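Local coordinates for prolyl endopeptidase (Myxococcus xanthus, PDB 2BKL), which probably hydrolyses oligopeptides on the carboxyl side of proline, and of alanine to a lesser extent, as a serine protease of the prolyl oligopeptidase family, at residues L560-Y565 with Y593-H598; H566-G571 with R618-H623. All blocks are in the same frame, centred on the assembly; numbering follows the deposited sequence.

Interaction 1 of 2, residues L560-Y565 with Y593-H598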
ATOM      1  N   LEU A 560      15.166  -7.201  -3.461  1.00  4.84           N
ATOM      2  CA  LEU A 560      15.746  -8.477  -3.894  1.00  4.14           C
ATOM      3  C   LEU A 560      17.116  -8.800  -3.304  1.00  6.11           C
ATOM      4  O   LEU A 560      17.439  -9.974  -3.197  1.00  6.90           O
ATOM      5  CB  LEU A 560      15.763  -8.607  -5.433  1.00  4.77           C
ATOM      6  CG  LEU A 560      14.410  -8.528  -6.113  1.00  5.59           C
ATOM      7  CD1 LEU A 560      14.501  -8.221  -7.584  1.00  6.00           C
ATOM      8  CD2 LEU A 560      13.605  -9.764  -5.895  1.00  7.20           C
ATOM      9  N   ASP A 561      17.946  -7.794  -2.979  1.00  5.32           N
ATOM     10  CA  ASP A 561      19.179  -8.035  -2.214  1.00  4.46           C
ATOM     11  C   ASP A 561      18.866  -7.754  -0.752  1.00  4.37           C
ATOM     12  O   ASP A 561      18.828  -6.591  -0.310  1.00  6.41           O
ATOM     13  CB  ASP A 561      20.341  -7.165  -2.706  1.00  4.99           C
ATOM     14  CG  ASP A 561      21.606  -7.379  -1.937  1.00  5.08           C
ATOM     15  OD1 ASP A 561      21.556  -7.956  -0.822  1.00  6.40           O
ATOM     16  OD2 ASP A 561      22.718  -6.967  -2.402  1.00  7.40           O
ATOM     17  N   MET A 562      18.557  -8.811  -0.013  1.00  5.18           N
ATOM     18  CA  MET A 562      18.085  -8.652   1.363  1.00  6.13           C
ATOM     19  C   MET A 562      19.234  -8.576   2.358  1.00  6.74           C
ATOM     20  O   MET A 562      19.021  -8.332   3.523  1.00  6.87           O
ATOM     21  CB  MET A 562      17.102  -9.762   1.731  1.00  6.05           C
ATOM     22  CG  MET A 562      15.873  -9.728   0.859  1.00  7.52           C
ATOM     23  SD  MET A 562      14.921  -8.192   0.981  1.00  7.94           S
ATOM     24  CE  MET A 562      14.416  -8.209   2.637  1.00 10.26           C
ATOM     25  N   VAL A 563      20.462  -8.782   1.886  1.00  5.79           N
ATOM     26  CA  VAL A 563      21.647  -8.581   2.704  1.00  6.84           C
ATOM     27  C   VAL A 563      21.994  -7.095   2.780  1.00  6.24           C
ATOM     28  O   VAL A 563      22.597  -6.647   3.753  1.00  7.54           O
ATOM     29  CB  VAL A 563      22.818  -9.427   2.151  1.00  6.93           C
ATOM     30  CG1 VAL A 563      24.110  -9.150   2.903  1.00  7.48           C
ATOM     31  CG2 VAL A 563      22.459 -10.912   2.204  1.00  7.22           C
ATOM     32  N   ARG A 564      21.624  -6.328   1.756  1.00  5.96           N
ATOM     33  CA  ARG A 564      21.987  -4.914   1.684  1.00  5.92           C
ATOM     34  C   ARG A 564      20.795  -3.935   1.649  1.00  6.83           C
ATOM     35  O   ARG A 564      20.977  -2.733   1.596  1.00  7.06           O
ATOM     36  CB  ARG A 564      22.877  -4.642   0.480  1.00  6.44           C
ATOM     37  CG  ARG A 564      24.211  -5.329   0.561  1.00  7.63           C
ATOM     38  CD  ARG A 564      25.113  -5.155  -0.628  1.00  7.10           C
ATOM     39  NE  ARG A 564      25.449  -3.780  -0.960  1.00  5.99           N
ATOM     40  CZ  ARG A 564      26.364  -3.033  -0.319  1.00  6.47           C
ATOM     41  NH1 ARG A 564      26.975  -3.483   0.777  1.00  8.14           N
ATOM     42  NH2 ARG A 564      26.631  -1.812  -0.782  1.00  8.24           N
ATOM     43  N   TYR A 565      19.566  -4.428   1.711  1.00  5.51           N
ATOM     44  CA  TYR A 565      18.408  -3.534   1.511  1.00  5.46           C
ATOM     45  C   TYR A 565      18.351  -2.365   2.513  1.00  5.43           C
ATOM     46  O   TYR A 565      17.855  -1.301   2.175  1.00  6.00           O
ATOM     47  CB  TYR A 565      17.084  -4.317   1.522  1.00  4.74           C
ATOM     48  CG  TYR A 565      16.538  -4.503   2.912  1.00  4.49           C
ATOM     49  CD1 TYR A 565      16.962  -5.554   3.724  1.00  5.80           C
ATOM     50  CD2 TYR A 565      15.665  -3.563   3.476  1.00  5.97           C
ATOM     51  CE1 TYR A 565      16.497  -5.695   5.038  1.00  6.10           C
ATOM     52  CE2 TYR A 565      15.205  -3.697   4.806  1.00  4.47           C
ATOM     53  CZ  TYR A 565      15.619  -4.740   5.567  1.00  4.90           C
ATOM     54  OH  TYR A 565      15.180  -4.831   6.852  1.00  6.15           O
ATOM     55  N   TYR A 593      17.148 -16.618   2.063  1.00  8.02           N
ATOM     56  CA  TYR A 593      16.138 -16.368   1.019  1.00  7.24           C
ATOM     57  C   TYR A 593      16.389 -15.233   0.020  1.00  7.79           C
ATOM     58  O   TYR A 593      15.697 -15.175  -0.980  1.00 10.04           O
ATOM     59  CB  TYR A 593      14.727 -16.237   1.608  1.00  7.14           C
ATOM     60  CG  TYR A 593      14.415 -14.977   2.430  1.00  6.51           C
ATOM     61  CD1 TYR A 593      14.181 -13.756   1.803  1.00  5.64           C
ATOM     62  CD2 TYR A 593      14.271 -15.027   3.811  1.00  7.90           C
ATOM     63  CE1 TYR A 593      13.828 -12.633   2.529  1.00  6.89           C
ATOM     64  CE2 TYR A 593      13.936 -13.922   4.542  1.00  6.58           C
ATOM     65  CZ  TYR A 593      13.704 -12.718   3.907  1.00  5.69           C
ATOM     66  OH  TYR A 593      13.326 -11.611   4.641  1.00  7.21           O
ATOM     67  N   SER A 594      17.346 -14.351   0.307  1.00  6.81           N
ATOM     68  CA  SER A 594      17.689 -13.145  -0.493  1.00  6.05           C
ATOM     69  C   SER A 594      17.750 -13.517  -1.976  1.00  6.73           C
ATOM     70  O   SER A 594      18.643 -14.268  -2.379  1.00  7.02           O
ATOM     71  CB  SER A 594      19.032 -12.623  -0.028  1.00  5.96           C
ATOM     72  OG  SER A 594      19.442 -11.499  -0.806  1.00  7.40           O
ATOM     73  N   PRO A 595      16.764 -13.158  -2.779  1.00  4.84           N
ATOM     74  CA  PRO A 595      16.708 -13.693  -4.147  1.00  5.67           C
ATOM     75  C   PRO A 595      17.966 -13.442  -4.976  1.00  4.34           C
ATOM     76  O   PRO A 595      18.375 -14.294  -5.759  1.00  4.94           O
ATOM     77  CB  PRO A 595      15.466 -12.996  -4.733  1.00  5.78           C
ATOM     78  CG  PRO A 595      14.601 -12.849  -3.533  1.00  6.60           C
ATOM     79  CD  PRO A 595      15.520 -12.445  -2.417  1.00  6.01           C
ATOM     80  N   TYR A 596      18.562 -12.267  -4.827  1.00  4.45           N
ATOM     81  CA  TYR A 596      19.755 -11.898  -5.582  1.00  5.39           C
ATOM     82  C   TYR A 596      20.899 -12.870  -5.349  1.00  6.11           C
ATOM     83  O   TYR A 596      21.719 -13.054  -6.237  1.00  7.54           O
ATOM     84  CB  TYR A 596      20.174 -10.492  -5.202  1.00  6.01           C
ATOM     85  CG  TYR A 596      21.502 -10.048  -5.760  1.00  5.66           C
ATOM     86  CD1 TYR A 596      21.707  -9.911  -7.118  1.00  5.58           C
ATOM     87  CD2 TYR A 596      22.549  -9.757  -4.916  1.00  5.48           C
ATOM     88  CE1 TYR A 596      22.918  -9.487  -7.630  1.00  6.97           C
ATOM     89  CE2 TYR A 596      23.788  -9.342  -5.423  1.00  5.46           C
ATOM     90  CZ  TYR A 596      23.941  -9.198  -6.771  1.00  5.64           C
ATOM     91  OH  TYR A 596      25.169  -8.723  -7.182  1.00  6.57           O
ATOM     92  N   HIS A 597      20.928 -13.503  -4.170  1.00  4.88           N
ATOM     93  CA  HIS A 597      21.981 -14.452  -3.800  1.00  4.79           C
ATOM     94  C   HIS A 597      21.625 -15.901  -4.074  1.00  7.15           C
ATOM     95  O   HIS A 597      22.378 -16.809  -3.692  1.00  8.17           O
ATOM     96  CB  HIS A 597      22.354 -14.268  -2.326  1.00  5.79           C
ATOM     97  CG  HIS A 597      22.855 -12.906  -2.034  1.00  5.41           C
ATOM     98  ND1 HIS A 597      22.040 -11.899  -1.551  1.00  5.60           N
ATOM     99  CD2 HIS A 597      24.091 -12.367  -2.171  1.00  7.29           C
ATOM    100  CE1 HIS A 597      22.749 -10.792  -1.431  1.00  7.25           C
ATOM    101  NE2 HIS A 597      24.004 -11.050  -1.786  1.00  6.22           N
ATOM    102  N   HIS A 598      20.510 -16.126  -4.766  1.00  5.92           N
ATOM    103  CA  HIS A 598      20.044 -17.480  -5.035  1.00  5.91           C
ATOM    104  C   HIS A 598      19.674 -17.742  -6.477  1.00  5.55           C
ATOM    105  O   HIS A 598      18.876 -18.648  -6.785  1.00  7.46           O
ATOM    106  CB  HIS A 598      18.907 -17.826  -4.079  1.00  7.24           C
ATOM    107  CG  HIS A 598      19.383 -18.021  -2.673  1.00  7.88           C
ATOM    108  ND1 HIS A 598      19.886 -19.223  -2.207  1.00 11.98           N
ATOM    109  CD2 HIS A 598      19.507 -17.141  -1.649  1.00  8.32           C
ATOM    110  CE1 HIS A 598      20.268 -19.072  -0.949  1.00 12.15           C
ATOM    111  NE2 HIS A 598      20.061 -17.817  -0.592  1.00 11.18           N
TER
HETATM  112  O   HOH W   1      25.040  -8.333  -1.632  1.00 11.61           O

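Interaction 2 of 2, residues H566-G571 with R618-H623. With ZAH (N-[(benzyloxy)carbonyl]-L-alanyl-L-proline), chain C.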
ATOM      1  N   HIS A 566      18.822  -2.601   3.727  1.00  5.16           N
ATOM      2  CA  HIS A 566      18.707  -1.614   4.796  1.00  6.11           C
ATOM      3  C   HIS A 566      19.595  -0.366   4.557  1.00  6.48           C
ATOM      4  O   HIS A 566      19.423   0.646   5.222  1.00  9.33           O
ATOM      5  CB  HIS A 566      19.060  -2.250   6.136  1.00  7.52           C
ATOM      6  CG  HIS A 566      20.447  -2.805   6.167  1.00  7.25           C
ATOM      7  ND1 HIS A 566      20.788  -3.976   5.525  1.00  8.40           N
ATOM      8  CD2 HIS A 566      21.598  -2.309   6.685  1.00  8.72           C
ATOM      9  CE1 HIS A 566      22.085  -4.185   5.664  1.00  8.52           C
ATOM     10  NE2 HIS A 566      22.603  -3.184   6.360  1.00 10.09           N
ATOM     11  N   LEU A 567      20.516  -0.443   3.605  1.00  6.40           N
ATOM     12  CA  LEU A 567      21.461   0.644   3.323  1.00  7.19           C
ATOM     13  C   LEU A 567      20.926   1.725   2.398  1.00  7.96           C
ATOM     14  O   LEU A 567      21.594   2.747   2.177  1.00  9.28           O
ATOM     15  CB  LEU A 567      22.754   0.063   2.732  1.00  8.13           C
ATOM     16  CG  LEU A 567      23.470  -0.982   3.581  1.00  8.91           C
ATOM     17  CD1 LEU A 567      24.577  -1.675   2.780  1.00 10.18           C
ATOM     18  CD2 LEU A 567      24.052  -0.348   4.841  1.00  9.76           C
ATOM     19  N   PHE A 568      19.755   1.499   1.820  1.00  8.01           N
ATOM     20  CA  PHE A 568      19.243   2.355   0.768  1.00  7.28           C
ATOM     21  C   PHE A 568      17.820   2.814   1.017  1.00  7.66           C
ATOM     22  O   PHE A 568      16.982   2.065   1.516  1.00  6.21           O
ATOM     23  CB  PHE A 568      19.229   1.598  -0.563  1.00  9.46           C
ATOM     24  CG  PHE A 568      20.594   1.102  -1.004  1.00 12.06           C
ATOM     25  CD1 PHE A 568      21.128  -0.095  -0.541  1.00 10.38           C
ATOM     26  CD2 PHE A 568      21.318   1.848  -1.913  1.00 14.21           C
ATOM     27  CE1 PHE A 568      22.378  -0.520  -0.947  1.00 13.26           C
ATOM     28  CE2 PHE A 568      22.566   1.417  -2.347  1.00 15.18           C
ATOM     29  CZ  PHE A 568      23.089   0.226  -1.845  1.00 13.11           C
ATOM     30  N   GLY A 569      17.538   4.022   0.582  1.00  8.33           N
ATOM     31  CA  GLY A 569      16.210   4.580   0.650  1.00  8.86           C
ATOM     32  C   GLY A 569      15.626   4.480   2.047  1.00  7.34           C
ATOM     33  O   GLY A 569      16.304   4.753   3.008  1.00  7.58           O
ATOM     34  N   SER A 570      14.363   4.056   2.103  1.00  7.44           N
ATOM     35  CA  SER A 570      13.614   3.892   3.340  1.00  9.15           C
ATOM     36  C   SER A 570      13.847   2.546   4.048  1.00  8.00           C
ATOM     37  O   SER A 570      13.103   2.169   4.947  1.00  8.51           O
ATOM     38  CB  SER A 570      12.098   4.058   3.034  1.00  9.70           C
ATOM     39  OG  SER A 570      11.869   5.364   2.533  1.00 13.54           O
ATOM     40  N   GLY A 571      14.861   1.798   3.635  1.00  6.48           N
ATOM     41  CA  GLY A 571      15.050   0.451   4.112  1.00  6.22           C
ATOM     42  C   GLY A 571      15.077   0.227   5.602  1.00  6.30           C
ATOM     43  O   GLY A 571      14.581  -0.776   6.077  1.00  6.62           O
ATOM     44  N   ARG A 618      11.583   5.226  -2.295  1.00  8.77           N
ATOM     45  CA  ARG A 618      11.240   4.367  -1.165  1.00  8.52           C
ATOM     46  C   ARG A 618      12.044   3.078  -1.248  1.00  7.42           C
ATOM     47  O   ARG A 618      12.868   2.800  -0.372  1.00  7.47           O
ATOM     48  CB  ARG A 618       9.744   4.093  -1.148  1.00  8.39           C
ATOM     49  CG  ARG A 618       9.281   3.475   0.165  1.00 10.15           C
ATOM     50  CD  ARG A 618       7.797   3.104   0.280  1.00 11.39           C
ATOM     51  NE  ARG A 618       6.918   4.217  -0.063  1.00 10.66           N
ATOM     52  CZ  ARG A 618       5.592   4.123  -0.168  1.00 14.32           C
ATOM     53  NH1 ARG A 618       4.953   3.000   0.120  1.00 15.91           N
ATOM     54  NH2 ARG A 618       4.878   5.177  -0.545  1.00 15.96           N
ATOM     55  N   VAL A 619      11.786   2.298  -2.303  1.00  6.82           N
ATOM     56  CA  VAL A 619      12.507   1.072  -2.601  1.00  7.01           C
ATOM     57  C   VAL A 619      13.545   1.348  -3.658  1.00  5.73           C
ATOM     58  O   VAL A 619      13.226   1.710  -4.792  1.00  7.61           O
ATOM     59  CB  VAL A 619      11.534  -0.026  -3.086  1.00  7.61           C
ATOM     60  CG1 VAL A 619      12.295  -1.258  -3.609  1.00  6.85           C
ATOM     61  CG2 VAL A 619      10.578  -0.426  -1.938  1.00  8.13           C
ATOM     62  N   ASP A 620      14.811   1.200  -3.315  1.00  6.66           N
ATOM     63  CA  ASP A 620      15.848   1.610  -4.237  1.00  6.63           C
ATOM     64  C   ASP A 620      15.796   0.805  -5.531  1.00  6.64           C
ATOM     65  O   ASP A 620      15.693  -0.425  -5.481  1.00  7.49           O
ATOM     66  CB  ASP A 620      17.211   1.468  -3.575  1.00  7.87           C
ATOM     67  CG  ASP A 620      18.262   2.257  -4.271  1.00 10.16           C
ATOM     68  OD1 ASP A 620      18.638   1.844  -5.376  1.00  8.51           O
ATOM     69  OD2 ASP A 620      18.735   3.312  -3.789  1.00 14.46           O
ATOM     70  N   PRO A 621      15.814   1.469  -6.683  1.00  6.31           N
ATOM     71  CA  PRO A 621      15.813   0.754  -7.964  1.00  6.29           C
ATOM     72  C   PRO A 621      16.996  -0.177  -8.198  1.00  5.45           C
ATOM     73  O   PRO A 621      16.942  -0.983  -9.092  1.00  6.60           O
ATOM     74  CB  PRO A 621      15.800   1.895  -8.991  1.00  7.34           C
ATOM     75  CG  PRO A 621      15.140   3.057  -8.233  1.00  9.35           C
ATOM     76  CD  PRO A 621      15.727   2.930  -6.874  1.00  7.95           C
ATOM     77  N   MET A 622      18.032  -0.130  -7.370  1.00  6.21           N
ATOM     78  CA  MET A 622      19.199  -0.979  -7.617  1.00  6.74           C
ATOM     79  C   MET A 622      18.839  -2.480  -7.536  1.00  6.31           C
ATOM     80  O   MET A 622      19.471  -3.294  -8.178  1.00  6.48           O
ATOM     81  CB  MET A 622      20.360  -0.644  -6.673  1.00  7.78           C
ATOM     82  CG  MET A 622      20.181  -1.058  -5.225  1.00  8.06           C
ATOM     83  SD  MET A 622      20.658  -2.753  -4.952  1.00  9.08           S
ATOM     84  CE  MET A 622      20.641  -2.880  -3.181  1.00 11.71           C
ATOM     85  N   HIS A 623      17.848  -2.847  -6.732  1.00  6.10           N
ATOM     86  CA  HIS A 623      17.520  -4.236  -6.566  1.00  4.63           C
ATOM     87  C   HIS A 623      17.143  -4.878  -7.895  1.00  5.92           C
ATOM     88  O   HIS A 623      17.638  -5.936  -8.242  1.00  6.06           O
ATOM     89  CB  HIS A 623      16.347  -4.436  -5.585  1.00  5.59           C
ATOM     90  CG  HIS A 623      16.645  -4.032  -4.181  1.00  4.37           C
ATOM     91  ND1 HIS A 623      17.255  -4.873  -3.275  1.00  6.22           N
ATOM     92  CD2 HIS A 623      16.409  -2.863  -3.518  1.00  4.81           C
ATOM     93  CE1 HIS A 623      17.359  -4.248  -2.114  1.00  6.16           C
ATOM     94  NE2 HIS A 623      16.863  -3.026  -2.238  1.00  5.67           N
TER
HETATM   95  C1  ZAH C1533       6.611  -2.161  -0.521  1.00 16.72           C
HETATM   96  O2  ZAH C1533       6.126  -3.393  -0.036  1.00 12.44           O
HETATM   97  C3  ZAH C1533       7.511  -1.423   0.498  1.00 12.82           C
HETATM   98  C4  ZAH C1533       8.778  -2.218   0.822  1.00 11.77           C
HETATM   99  C5  ZAH C1533       8.455  -3.067   2.046  1.00  9.40           C
HETATM  100  C6  ZAH C1533       7.331  -2.377   2.773  1.00  9.32           C
HETATM  101  N7  ZAH C1533       6.930  -1.318   1.856  1.00 10.44           N
HETATM  102  C8  ZAH C1533       6.031  -0.391   2.178  1.00 11.61           C
HETATM  103  O9  ZAH C1533       5.791   0.567   1.301  1.00 12.23           O
HETATM  104  C10 ZAH C1533       5.502  -0.236   3.621  1.00  9.52           C
HETATM  105  C11 ZAH C1533       4.342  -1.229   3.693  1.00 10.36           C
HETATM  106  N14 ZAH C1533       4.994   1.089   3.873  1.00 12.44           N
HETATM  107  C15 ZAH C1533       5.801   2.108   4.049  1.00 13.25           C
HETATM  108  O16 ZAH C1533       7.099   1.955   4.094  1.00 10.27           O
HETATM  109  O17 ZAH C1533       5.221   3.406   4.233  1.00 17.86           O
HETATM  110  C18 ZAH C1533       6.184   4.490   4.258  1.00 22.51           C
HETATM  111  C19 ZAH C1533       5.506   5.861   4.162  1.00 25.48           C
HETATM  112  C20 ZAH C1533       4.679   6.290   5.208  1.00 27.08           C
HETATM  113  C21 ZAH C1533       4.047   7.531   5.128  1.00 27.90           C
HETATM  114  C22 ZAH C1533       4.262   8.348   4.015  1.00 28.90           C
HETATM  115  C23 ZAH C1533       5.106   7.935   2.980  1.00 27.53           C
HETATM  116  C24 ZAH C1533       5.726   6.688   3.054  1.00 28.07           C
HETATM  117  O   HOH W   2      15.074   1.177  -0.309  1.00 11.07           O
HETATM  118  O   HOH W   3      19.092   5.118  -1.587  1.00 28.31           O

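Interaction 1 of 2, residues L560-Y565 with Y593-H598
Asp561 reaches across to Tyr596 and His597. Asp561 CB lies 4.1 Å from CD2 of the Tyr596 ring. With CG anti to the backbone N (chi1 179°), Asp561 CG is brought to the side of the His597 ring, 3.6 Å from CE1, and the carboxylate beyond it forks. Asp561 OD1 sits at the edge of the imidazole, in its plane, 3.1 Å from His597 CE1; it also takes weak hydrogen bonds from Val563 N and Arg564 N, since a short acidic side chain can fold back onto the N-H groups that follow it. OD2 is bridged by a water to His597 NE2 and forms a salt bridge with Lys626 of helix 622-632. Ser594 holds the neighbouring ring nitrogen: its OG shares a 2.7 Å hydrogen bond with His597 ND1 and accepts one from Met562 N at 2.9 Å. Tyr596 N donates to Leu560 O at 3.0 Å. Apolar contacts flank this polar centre, Leu560 CD2 on Pro595 CB and Met562 CG near Tyr593 CE1, while the Val563 CG2 methyl packs against His597 at about a right angle. Both ring nitrogens have partners, which would hold the ring's rotation; Lys626 answers much of the carboxylate's charge, whose influence on His597 ionisation is therefore probably modest.

Interaction 2 of 2, residues H566-G571 with R618-H623
Gly569, with a positive phi of 52°, brings its CA within 3.9 Å of Arg618 O, where a CB would clash with that oxygen. It occupies the second position of a type II' beta turn from Phe568 to Gly571, a place for which glycine is well suited. The next residue supplies the direct bond: Ser570 N donates to Arg618 O at 3.2 Å. A water donates to the same oxygen and to Phe568 O, and accepts from Asp620 N, so the turn is joined to the loop by solvent as well. Asp620 faces two ways. Its OD1 caps the start of helix 622-632 by accepting from Met622 N through its anti lone pair, while Asp620 OD2 lies 3.5 Å from Phe568 CD2 and reaches Gly569 N through a second water. Over the Phe568 ring, Met622 sets its CE 4.1 Å from the centroid, an off-centre CH-pi contact, with SD farther off in a Met-aromatic contact. Away from the turn, a bend at chi3 (-52°) turns Arg618 NE off the line of the extended CB-CG-CD chain; beyond it, Arg618 NH1 donates to O9 of the bound ligand at 2.8 Å, in the guanidinium plane, while ligand C24 lies over one face. NE forms a salt bridge with Asp145 of the propeller domain. An alanine in place of Arg618 would probably leave O9 without this donor and Asp145 without its charged mate. The chemistry implies a loop held by backbone bonds, waters and the Phe568 ring on Met622, leaving the arginine's charged end to bind ligand and propeller.

In the fold
Residues 560-571, after strand 552-556 of the catalytic domain's central sheet, supply one side of both contacts, and they meet different neighbours. Interaction 1 is buried and lies farther from the centre of the chain; it joins this loop to the one after helix 584-593 through a polar network surrounded by apolar side chains. Interaction 2 is only partly buried: two waters supplement its direct contacts, and its loop, leading into helix 622-632, carries Arg618 and Val619 of the ligand pocket. That helix borders both, packing against the buried contact and contributing its first residues to the other. The two touch where His623 ND1 probably hydrogen-bonds Asp561 N, linking the buried network to the pocket side.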